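Local coordinates for protein hydroxyindole o-methyltransferase (Homo sapiens, PDB 4A6D) that catalyses the last step of melatonin synthesis, transferring a methyl group from S-adenosylmethionine to N-acetylserotonin, and works as a homodimer, at residues Asp240-Ala245 with Leu266-His271; Asp246-Ala251 with His271-Gly276; Leu25-Glu30 with Glu61-Ile66. One frame throughout, in Å; residues are numbered along the deposited sequence.

Interaction 1: Asp240-Ala245 with Leu266-His271; sequences DPLPEA and LERIYH. With ZN (zinc ion), chain B.
Arg268 starts toward Asp240 and Leu242 with CG anti to its own carbonyl carbon (chi1 -66°) and runs on extended, until a nearly eclipsed turn about CG-CD (chi3 6°) swings the guanidinium to the loop backbone. There NH2 donates to the carbonyl O of Asp240, which lies at the edge of the guanidinium, near its plane; the N-H...O angle of 148° makes the bond moderately bent. The modelled 2.5 Å between Arg268 NH2 and Asp240 O is very short, so its exact length is doubtful. The Asp240 carboxylate turns elsewhere, OD2 accepting from the backbone N of Asp236.

Beside this bond, Leu242 CD2 lies 3.7 Å from Arg268 NH2, approaching the guanidinium obliquely. The other methyl of Leu242, CD1, packs on the helix itself, 3.9 Å from Ile269 CG1, the two side chains meeting at about a right angle. On helix 259-272, Glu267 and His271 stand one turn apart and share a zinc ion: Glu267 OE1 binds it at 2.2 Å and His271 NE2 at 2.1 Å, with a water as a further ligand.

Arg268 is thus a worked case of a charged group serving main-chain carbonyls, since its NE also donates to Phe237 O. Held at both NE and NH2, the guanidinium is probably limited in its rotation, consistent with a second-shell place behind Phe237, whose N is bonded to S-adenosylmethionine.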
loop_
_atom_site.group_PDB
_atom_site.type_symbol
_atom_site.label_atom_id
_atom_site.label_comp_id
_atom_site.label_asym_id
_atom_site.label_seq_id
_atom_site.Cartn_x
_atom_site.Cartn_y
_atom_site.Cartn_z
ATOM N N ASP A 240 -25.589 7.771 29.179
ATOM C CA ASP A 240 -25.257 8.433 30.448
ATOM C C ASP A 240 -25.566 9.915 30.455
ATOM O O ASP A 240 -25.702 10.467 29.374
ATOM C CB ASP A 240 -23.779 8.218 30.756
ATOM C CG ASP A 240 -23.448 6.806 31.178
ATOM O OD1 ASP A 240 -24.390 6.035 31.465
ATOM O OD2 ASP A 240 -22.259 6.504 31.323
ATOM N N PRO A 241 -25.706 10.622 31.615
ATOM C CA PRO A 241 -25.916 12.087 31.523
ATOM C C PRO A 241 -24.609 12.729 31.042
ATOM O O PRO A 241 -23.510 12.267 31.412
ATOM C CB PRO A 241 -26.297 12.502 32.946
ATOM C CG PRO A 241 -25.722 11.436 33.820
ATOM C CD PRO A 241 -25.590 10.173 33.021
ATOM N N LEU A 242 -24.720 13.720 30.137
ATOM C CA LEU A 242 -23.524 14.381 29.601
ATOM C C LEU A 242 -23.099 15.467 30.570
ATOM O O LEU A 242 -23.960 16.037 31.261
ATOM C CB LEU A 242 -23.745 14.983 28.196
ATOM C CG LEU A 242 -24.357 14.109 27.083
ATOM C CD1 LEU A 242 -24.625 14.949 25.837
ATOM C CD2 LEU A 242 -23.500 12.941 26.755
ATOM N N PRO A 243 -21.775 15.751 30.669
ATOM C CA PRO A 243 -21.324 16.887 31.524
ATOM C C PRO A 243 -21.989 18.185 31.046
ATOM O O PRO A 243 -22.250 18.292 29.849
ATOM C CB PRO A 243 -19.806 16.935 31.268
ATOM C CG PRO A 243 -19.464 15.556 30.722
ATOM C CD PRO A 243 -20.650 15.165 29.914
ATOM N N GLU A 244 -22.313 19.142 31.949
ATOM C CA GLU A 244 -22.923 20.422 31.530
ATOM C C GLU A 244 -21.877 21.196 30.791
ATOM O O GLU A 244 -20.706 21.182 31.193
ATOM C CB GLU A 244 -23.462 21.246 32.704
ATOM C CG GLU A 244 -24.915 20.926 33.029
ATOM C CD GLU A 244 -25.174 20.561 34.484
ATOM O OE1 GLU A 244 -24.760 19.454 34.909
ATOM O OE2 GLU A 244 -25.791 21.385 35.200
ATOM N N ALA A 245 -22.265 21.781 29.654
ATOM C CA ALA A 245 -21.336 22.497 28.777
ATOM C C ALA A 245 -22.098 23.454 27.875
ATOM O O ALA A 245 -23.293 23.252 27.613
ATOM C CB ALA A 245 -20.541 21.509 27.923
ATOM N N LEU A 266 -26.784 13.039 18.462
ATOM C CA LEU A 266 -27.048 14.432 18.223
ATOM C C LEU A 266 -28.270 14.931 18.981
ATOM O O LEU A 266 -28.221 16.031 19.532
ATOM C CB LEU A 266 -27.122 14.765 16.734
ATOM C CG LEU A 266 -25.799 14.646 15.932
ATOM C CD1 LEU A 266 -26.037 14.938 14.500
ATOM C CD2 LEU A 266 -24.731 15.566 16.474
ATOM N N GLU A 267 -29.326 14.085 19.069
ATOM C CA GLU A 267 -30.581 14.354 19.767
ATOM C C GLU A 267 -30.350 14.536 21.278
ATOM O O GLU A 267 -30.835 15.503 21.866
ATOM C CB GLU A 267 -31.611 13.240 19.488
ATOM C CG GLU A 267 -32.320 13.343 18.141
ATOM C CD GLU A 267 -33.440 14.366 17.982
ATOM O OE1 GLU A 267 -33.649 15.201 18.895
ATOM O OE2 GLU A 267 -34.121 14.324 16.931
ATOM N N ARG A 268 -29.543 13.651 21.879
ATOM C CA ARG A 268 -29.182 13.681 23.307
ATOM C C ARG A 268 -28.431 14.969 23.646
ATOM O O ARG A 268 -28.755 15.603 24.644
ATOM C CB ARG A 268 -28.361 12.435 23.666
ATOM C CG ARG A 268 -29.195 11.158 23.528
ATOM C CD ARG A 268 -28.655 9.925 24.248
ATOM N NE ARG A 268 -27.483 10.220 25.059
ATOM C CZ ARG A 268 -27.489 10.350 26.374
ATOM N NH1 ARG A 268 -28.597 10.109 27.068
ATOM N NH2 ARG A 268 -26.380 10.679 27.013
ATOM N N ILE A 269 -27.463 15.369 22.772
ATOM C CA ILE A 269 -26.663 16.597 22.899
ATOM C C ILE A 269 -27.578 17.793 22.779
ATOM O O ILE A 269 -27.498 18.689 23.610
ATOM C CB ILE A 269 -25.537 16.658 21.832
ATOM C CG1 ILE A 269 -24.551 15.465 21.985
ATOM C CG2 ILE A 269 -24.827 18.037 21.850
ATOM C CD1 ILE A 269 -23.488 15.416 20.813
ATOM N N TYR A 270 -28.448 17.814 21.759
ATOM C CA TYR A 270 -29.387 18.916 21.577
ATOM C C TYR A 270 -30.227 19.185 22.855
ATOM O O TYR A 270 -30.249 20.315 23.336
ATOM C CB TYR A 270 -30.289 18.690 20.359
ATOM C CG TYR A 270 -31.232 19.859 20.139
ATOM C CD1 TYR A 270 -30.816 20.990 19.452
ATOM C CD2 TYR A 270 -32.540 19.825 20.620
ATOM C CE1 TYR A 270 -31.658 22.081 19.291
ATOM C CE2 TYR A 270 -33.402 20.909 20.450
ATOM C CZ TYR A 270 -32.956 22.035 19.791
ATOM O OH TYR A 270 -33.824 23.063 19.545
ATOM N N HIS A 271 -30.893 18.143 23.382
ATOM C CA HIS A 271 -31.719 18.205 24.574
ATOM C C HIS A 271 -30.943 18.505 25.846
ATOM O O HIS A 271 -31.534 18.988 26.793
ATOM C CB HIS A 271 -32.633 16.980 24.687
ATOM C CG HIS A 271 -33.660 16.945 23.597
ATOM N ND1 HIS A 271 -34.713 17.864 23.558
ATOM C CD2 HIS A 271 -33.730 16.161 22.497
ATOM C CE1 HIS A 271 -35.407 17.572 22.469
ATOM N NE2 HIS A 271 -34.856 16.557 21.795
HETATM ZN ZN ZN B . -35.418 16.040 19.810
HETATM O O HOH W 1 -37.468 16.602 20.400
#

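Interaction 2: Asp246-Ala251 with His271-Gly276; sequences DLYILA and HTCKPG. With ZN (zinc ion), chain B; SAM (S-adenosylmethionine), chain D.
Lys274 and Asp246 meet in a salt bridge just before strand 247-251, with Lys274 NZ 2.5 Å from Asp246 OD1 and the ammonium on the anti lone pair of that oxygen. Lys274 reaches it from the crowded position, CG lying between the backbone N and the carbonyl carbon (chi1 66°), and a final eclipsed bend brings NZ round. Next to this charged pair, Cys273 SG sits at the edge of the Tyr248 ring, 3.7 Å from CD2 and 73° off the ring normal, a sulfur-aromatic contact made from the side and not over a face. Further along the same ring, Thr272 CG2 approaches the phenol oxygen, 3.3 Å from Tyr248 OH.

All of this lies within a Rossmann-type beta-alpha-beta crossover, in which strand 247-251 is followed by helix 259-272 and then by parallel strand 278-283; the contact joins the beginning of the first strand to the turn that leaves the helix.

The second shell fixes these groups. Tyr248 OH is hydrogen-bonded to Pro243 O, and Thr272 OG1 to Arg268 O one helical turn back, while Asp246 OD2 accepts from Leu182 N of the neighbouring strand. Were Asp246 an alanine, the Lys274 ammonium would probably lose its mate and be free to turn, and Leu182 N would lose its carboxylate acceptor. At the far end of the strand, Ala251 O accepts a hydrogen bond of 2.8 Å from the amino N of S-adenosylmethionine.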
loop_
_atom_site.group_PDB
_atom_site.type_symbol
_atom_site.label_atom_id
_atom_site.label_comp_id
_atom_site.label_asym_id
_atom_site.label_seq_id
_atom_site.Cartn_x
_atom_site.Cartn_y
_atom_site.Cartn_z
ATOM N N ASP A 246 -21.399 24.506 27.417
ATOM C CA ASP A 246 -21.938 25.525 26.525
ATOM C C ASP A 246 -21.666 25.046 25.122
ATOM O O ASP A 246 -22.441 25.342 24.215
ATOM C CB ASP A 246 -21.249 26.888 26.776
ATOM C CG ASP A 246 -21.398 27.387 28.202
ATOM O OD1 ASP A 246 -22.540 27.500 28.668
ATOM O OD2 ASP A 246 -20.368 27.658 28.848
ATOM N N LEU A 247 -20.559 24.287 24.957
ATOM C CA LEU A 247 -20.116 23.699 23.685
ATOM C C LEU A 247 -19.775 22.225 23.828
ATOM O O LEU A 247 -18.980 21.840 24.699
ATOM C CB LEU A 247 -18.917 24.480 23.118
ATOM C CG LEU A 247 -18.312 24.010 21.798
ATOM C CD1 LEU A 247 -19.191 24.361 20.624
ATOM C CD2 LEU A 247 -16.929 24.581 21.609
ATOM N N TYR A 248 -20.364 21.403 22.952
ATOM C CA TYR A 248 -20.023 19.979 22.842
ATOM C C TYR A 248 -19.191 19.792 21.568
ATOM O O TYR A 248 -19.596 20.268 20.506
ATOM C CB TYR A 248 -21.285 19.095 22.863
ATOM C CG TYR A 248 -21.959 19.119 24.225
ATOM C CD1 TYR A 248 -21.562 18.246 25.238
ATOM C CD2 TYR A 248 -22.918 20.083 24.535
ATOM C CE1 TYR A 248 -22.114 18.316 26.510
ATOM C CE2 TYR A 248 -23.489 20.155 25.811
ATOM C CZ TYR A 248 -23.076 19.272 26.792
ATOM O OH TYR A 248 -23.663 19.284 28.027
ATOM N N ILE A 249 -17.994 19.187 21.685
ATOM C CA ILE A 249 -17.082 18.954 20.551
ATOM C C ILE A 249 -17.146 17.494 20.130
ATOM O O ILE A 249 -16.982 16.618 20.973
ATOM C CB ILE A 249 -15.618 19.388 20.862
ATOM C CG1 ILE A 249 -15.555 20.836 21.440
ATOM C CG2 ILE A 249 -14.686 19.179 19.641
ATOM C CD1 ILE A 249 -14.133 21.334 21.932
ATOM N N LEU A 250 -17.393 17.225 18.845
ATOM C CA LEU A 250 -17.403 15.845 18.332
ATOM C C LEU A 250 -16.333 15.724 17.236
ATOM O O LEU A 250 -16.595 16.066 16.073
ATOM C CB LEU A 250 -18.784 15.406 17.794
ATOM C CG LEU A 250 -19.909 15.075 18.774
ATOM C CD1 LEU A 250 -21.195 14.838 18.016
ATOM C CD2 LEU A 250 -19.616 13.820 19.563
ATOM N N ALA A 251 -15.089 15.365 17.633
ATOM C CA ALA A 251 -13.958 15.224 16.683
ATOM C C ALA A 251 -13.783 13.743 16.386
ATOM O O ALA A 251 -13.545 12.947 17.302
ATOM C CB ALA A 251 -12.677 15.814 17.261
ATOM N N HIS A 271 -30.893 18.143 23.382
ATOM C CA HIS A 271 -31.719 18.205 24.574
ATOM C C HIS A 271 -30.943 18.505 25.846
ATOM O O HIS A 271 -31.534 18.988 26.793
ATOM C CB HIS A 271 -32.633 16.980 24.687
ATOM C CG HIS A 271 -33.660 16.945 23.597
ATOM N ND1 HIS A 271 -34.713 17.864 23.558
ATOM C CD2 HIS A 271 -33.730 16.161 22.497
ATOM C CE1 HIS A 271 -35.407 17.572 22.469
ATOM N NE2 HIS A 271 -34.856 16.557 21.795
ATOM N N THR A 272 -29.611 18.327 25.825
ATOM C CA THR A 272 -28.720 18.688 26.924
ATOM C C THR A 272 -28.308 20.194 26.789
ATOM O O THR A 272 -28.064 20.834 27.805
ATOM C CB THR A 272 -27.531 17.716 26.999
ATOM O OG1 THR A 272 -28.036 16.375 27.062
ATOM C CG2 THR A 272 -26.660 17.949 28.218
ATOM N N CYS A 273 -28.231 20.734 25.551
ATOM C CA CYS A 273 -27.858 22.124 25.301
ATOM C C CYS A 273 -28.912 23.106 25.810
ATOM O O CYS A 273 -30.090 22.782 25.930
ATOM C CB CYS A 273 -27.537 22.386 23.822
ATOM S SG CYS A 273 -25.900 21.806 23.287
ATOM N N LYS A 274 -28.473 24.339 26.020
ATOM C CA LYS A 274 -29.317 25.434 26.440
ATOM C C LYS A 274 -29.258 26.467 25.312
ATOM O O LYS A 274 -28.385 26.333 24.462
ATOM C CB LYS A 274 -28.844 25.994 27.810
ATOM C CG LYS A 274 -27.472 26.652 27.740
ATOM C CD LYS A 274 -27.112 27.522 28.953
ATOM C CE LYS A 274 -25.614 27.537 29.168
ATOM N NZ LYS A 274 -24.848 26.601 28.255
ATOM N N PRO A 275 -30.170 27.478 25.269
ATOM C CA PRO A 275 -30.104 28.503 24.211
ATOM C C PRO A 275 -28.720 29.118 24.111
ATOM O O PRO A 275 -28.110 29.410 25.146
ATOM C CB PRO A 275 -31.118 29.551 24.690
ATOM C CG PRO A 275 -32.068 28.800 25.454
ATOM C CD PRO A 275 -31.297 27.739 26.178
ATOM N N GLY A 276 -28.221 29.235 22.880
ATOM C CA GLY A 276 -26.893 29.768 22.575
ATOM C C GLY A 276 -25.803 28.711 22.598
ATOM O O GLY A 276 -24.669 28.967 22.169
HETATM ZN ZN ZN B . -35.418 16.040 19.810
HETATM N N SAM D . -11.884 12.722 19.534
HETATM C CA SAM D . -10.618 11.961 19.447
HETATM C C SAM D . -9.659 12.320 18.294
HETATM O O SAM D . -10.138 12.781 17.278
HETATM O OXT SAM D . -8.397 12.159 18.348
HETATM C CB SAM D . -10.988 10.499 19.475
HETATM C CG SAM D . -11.696 10.019 18.202
HETATM S SD SAM D . -11.962 8.216 18.352
HETATM C CE SAM D . -12.294 7.803 16.689
HETATM C "C5'" SAM D . -13.691 8.081 18.914
HETATM C "C4'" SAM D . -13.639 8.245 20.440
HETATM O "O4'" SAM D . -14.969 8.027 20.875
HETATM C "C3'" SAM D . -12.733 7.159 21.139
HETATM O "O3'" SAM D . -11.810 7.764 22.059
HETATM C "C2'" SAM D . -13.793 6.219 21.801
HETATM O "O2'" SAM D . -13.417 5.528 22.993
HETATM C "C1'" SAM D . -14.931 7.217 22.078
HETATM N N9 SAM D . -16.240 6.555 22.256
HETATM C C8 SAM D . -16.783 5.559 21.447
HETATM N N7 SAM D . -17.956 5.217 21.891
HETATM C C5 SAM D . -18.231 5.924 23.057
HETATM C C6 SAM D . -19.287 5.976 23.985
HETATM N N6 SAM D . -20.393 5.226 23.760
HETATM N N1 SAM D . -19.224 6.866 25.039
HETATM C C2 SAM D . -18.132 7.609 25.266
HETATM N N3 SAM D . -17.105 7.568 24.403
HETATM C C4 SAM D . -17.129 6.812 23.287
HETATM O O HOH W 1 -37.468 16.602 20.400
#

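Interaction 3: Leu25-Glu30 with Glu61-Ile66; sequences LFAACE and ELLLDI
Leu63 packs on Ala27 and Ala28 in a small, buried apolar contact between helix 57-69 and helix 7-31 of the dimerisation domain. One branched side chain meets two short ones: Leu63 CD1 lies 4.2 Å from Ala27 CB, while CD2 rests 4.0 Å from Ala28 CA and touches the main chain of helix 7-31 as well as its methyl. With CG anti to the backbone N (chi1 -160°), Leu63 stretches across to the other helix and spreads its two methyls over the adjacent alanines. The alanines add little bulk, and the backbones stand 7.2 Å apart between Ala28 CA and Leu63 CA.

Helix 57-69 is followed by the antiparallel hairpin of strands 73-78 and 81-86, an order consistent with the winged-helix fold expected of this HTH-related domain. The packing belongs to the helical core of that domain, where Leu63 is also covered by Leu31 and by Val33 of helix 33-39, and Ala28 by Phe34.

Polar residues of the same helices face other partners. Glu30 forms salt bridges with Arg111 of its own chain and with Arg125 of the second subunit. On the other helix, Glu61 pairs with Arg290 and Asp65 with Arg291, both of the second subunit. Ala27 itself is packed by Leu120 of the second subunit, which brings the dimer interface right up to the buried pair of helices.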
loop_
_atom_site.group_PDB
_atom_site.type_symbol
_atom_site.label_atom_id
_atom_site.label_comp_id
_atom_site.label_asym_id
_atom_site.label_seq_id
_atom_site.Cartn_x
_atom_site.Cartn_y
_atom_site.Cartn_z
ATOM N N LEU A 25 7.761 2.696 5.071
ATOM C CA LEU A 25 7.563 3.779 6.027
ATOM C C LEU A 25 7.175 3.225 7.404
ATOM O O LEU A 25 7.770 3.632 8.395
ATOM C CB LEU A 25 6.479 4.747 5.518
ATOM C CG LEU A 25 6.019 5.885 6.469
ATOM C CD1 LEU A 25 7.169 6.821 6.798
ATOM C CD2 LEU A 25 4.889 6.690 5.847
ATOM N N PHE A 26 6.202 2.283 7.450
ATOM C CA PHE A 26 5.697 1.647 8.671
ATOM C C PHE A 26 6.792 0.866 9.387
ATOM O O PHE A 26 6.926 0.996 10.604
ATOM C CB PHE A 26 4.489 0.722 8.364
ATOM C CG PHE A 26 3.252 1.341 7.718
ATOM C CD1 PHE A 26 3.004 2.711 7.806
ATOM C CD2 PHE A 26 2.336 0.548 7.031
ATOM C CE1 PHE A 26 1.869 3.280 7.206
ATOM C CE2 PHE A 26 1.195 1.111 6.447
ATOM C CZ PHE A 26 0.965 2.473 6.541
ATOM N N ALA A 27 7.585 0.067 8.632
ATOM C CA ALA A 27 8.675 -0.755 9.164
ATOM C C ALA A 27 9.830 0.099 9.636
ATOM O O ALA A 27 10.430 -0.220 10.651
ATOM C CB ALA A 27 9.146 -1.761 8.130
ATOM N N ALA A 28 10.128 1.195 8.928
ATOM C CA ALA A 28 11.174 2.129 9.335
ATOM C C ALA A 28 10.768 2.754 10.682
ATOM O O ALA A 28 11.632 2.937 11.541
ATOM C CB ALA A 28 11.350 3.212 8.286
ATOM N N CYS A 29 9.445 3.027 10.877
ATOM C CA CYS A 29 8.872 3.568 12.122
ATOM C C CYS A 29 8.933 2.511 13.226
ATOM O O CYS A 29 9.455 2.802 14.303
ATOM C CB CYS A 29 7.447 4.075 11.913
ATOM S SG CYS A 29 7.348 5.739 11.210
ATOM N N GLU A 30 8.440 1.280 12.946
ATOM C CA GLU A 30 8.462 0.153 13.878
ATOM C C GLU A 30 9.907 -0.183 14.341
ATOM O O GLU A 30 10.109 -0.499 15.510
ATOM C CB GLU A 30 7.728 -1.082 13.283
ATOM C CG GLU A 30 7.970 -2.395 14.046
ATOM C CD GLU A 30 6.878 -3.449 14.160
ATOM O OE1 GLU A 30 5.679 -3.090 14.138
ATOM O OE2 GLU A 30 7.229 -4.638 14.338
ATOM N N GLU A 61 20.005 -2.084 4.717
ATOM C CA GLU A 61 20.466 -1.336 3.552
ATOM C C GLU A 61 19.348 -1.120 2.558
ATOM O O GLU A 61 19.171 -0.002 2.081
ATOM C CB GLU A 61 21.673 -1.999 2.886
ATOM C CG GLU A 61 22.370 -1.066 1.907
ATOM C CD GLU A 61 23.209 -1.689 0.807
ATOM O OE1 GLU A 61 22.774 -2.697 0.200
ATOM O OE2 GLU A 61 24.267 -1.099 0.490
ATOM N N LEU A 62 18.560 -2.164 2.286
ATOM C CA LEU A 62 17.418 -2.055 1.387
ATOM C C LEU A 62 16.471 -1.007 1.914
ATOM O O LEU A 62 16.141 -0.073 1.195
ATOM C CB LEU A 62 16.701 -3.409 1.223
ATOM C CG LEU A 62 17.387 -4.432 0.304
ATOM C CD1 LEU A 62 16.645 -5.764 0.325
ATOM C CD2 LEU A 62 17.452 -3.925 -1.117
ATOM N N LEU A 63 16.145 -1.092 3.209
ATOM C CA LEU A 63 15.249 -0.172 3.897
ATOM C C LEU A 63 15.748 1.277 3.853
ATOM O O LEU A 63 14.972 2.163 3.494
ATOM C CB LEU A 63 15.026 -0.657 5.343
ATOM C CG LEU A 63 13.799 -0.129 6.084
ATOM C CD1 LEU A 63 12.580 -0.996 5.804
ATOM C CD2 LEU A 63 14.053 -0.097 7.572
ATOM N N LEU A 64 17.023 1.517 4.218
ATOM C CA LEU A 64 17.628 2.856 4.229
ATOM C C LEU A 64 17.689 3.433 2.809
ATOM O O LEU A 64 17.321 4.592 2.608
ATOM C CB LEU A 64 19.053 2.831 4.830
ATOM C CG LEU A 64 19.206 2.514 6.328
ATOM C CD1 LEU A 64 20.655 2.201 6.656
ATOM C CD2 LEU A 64 18.695 3.665 7.215
ATOM N N ASP A 65 18.134 2.614 1.827
ATOM C CA ASP A 65 18.236 3.039 0.431
ATOM C C ASP A 65 16.890 3.408 -0.158
ATOM O O ASP A 65 16.796 4.433 -0.837
ATOM C CB ASP A 65 18.996 2.025 -0.427
ATOM C CG ASP A 65 20.492 1.962 -0.152
ATOM O OD1 ASP A 65 21.033 2.934 0.438
ATOM O OD2 ASP A 65 21.132 0.953 -0.559
ATOM N N ILE A 66 15.834 2.638 0.155
ATOM C CA ILE A 66 14.485 2.985 -0.303
ATOM C C ILE A 66 14.064 4.330 0.346
ATOM O O ILE A 66 13.562 5.197 -0.364
ATOM C CB ILE A 66 13.471 1.838 -0.085
ATOM C CG1 ILE A 66 13.845 0.640 -0.974
ATOM C CG2 ILE A 66 12.027 2.292 -0.356
ATOM C CD1 ILE A 66 13.444 -0.684 -0.512
#

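Interactions 1 and 2 are two parts of one packing unit: their centres lie about 7 Å apart, they share His271 and helix 259-272, and their segments alternate along the chain. Ile269 connects them through apolar contact, its CD1 lying 3.7 Å from Leu250 CD1. Both reach the zinc ion and approach the cofactor pocket by different routes, interaction 2 through Ala251 at the strand end and interaction 1 through the loop carrying Asp240, whose side chain is about 7 Å from S-adenosylmethionine. Interaction 3 belongs to the dimerisation domain across the chain's centre, its centre about 46 Å and 45 Å from those of interactions 1 and 2.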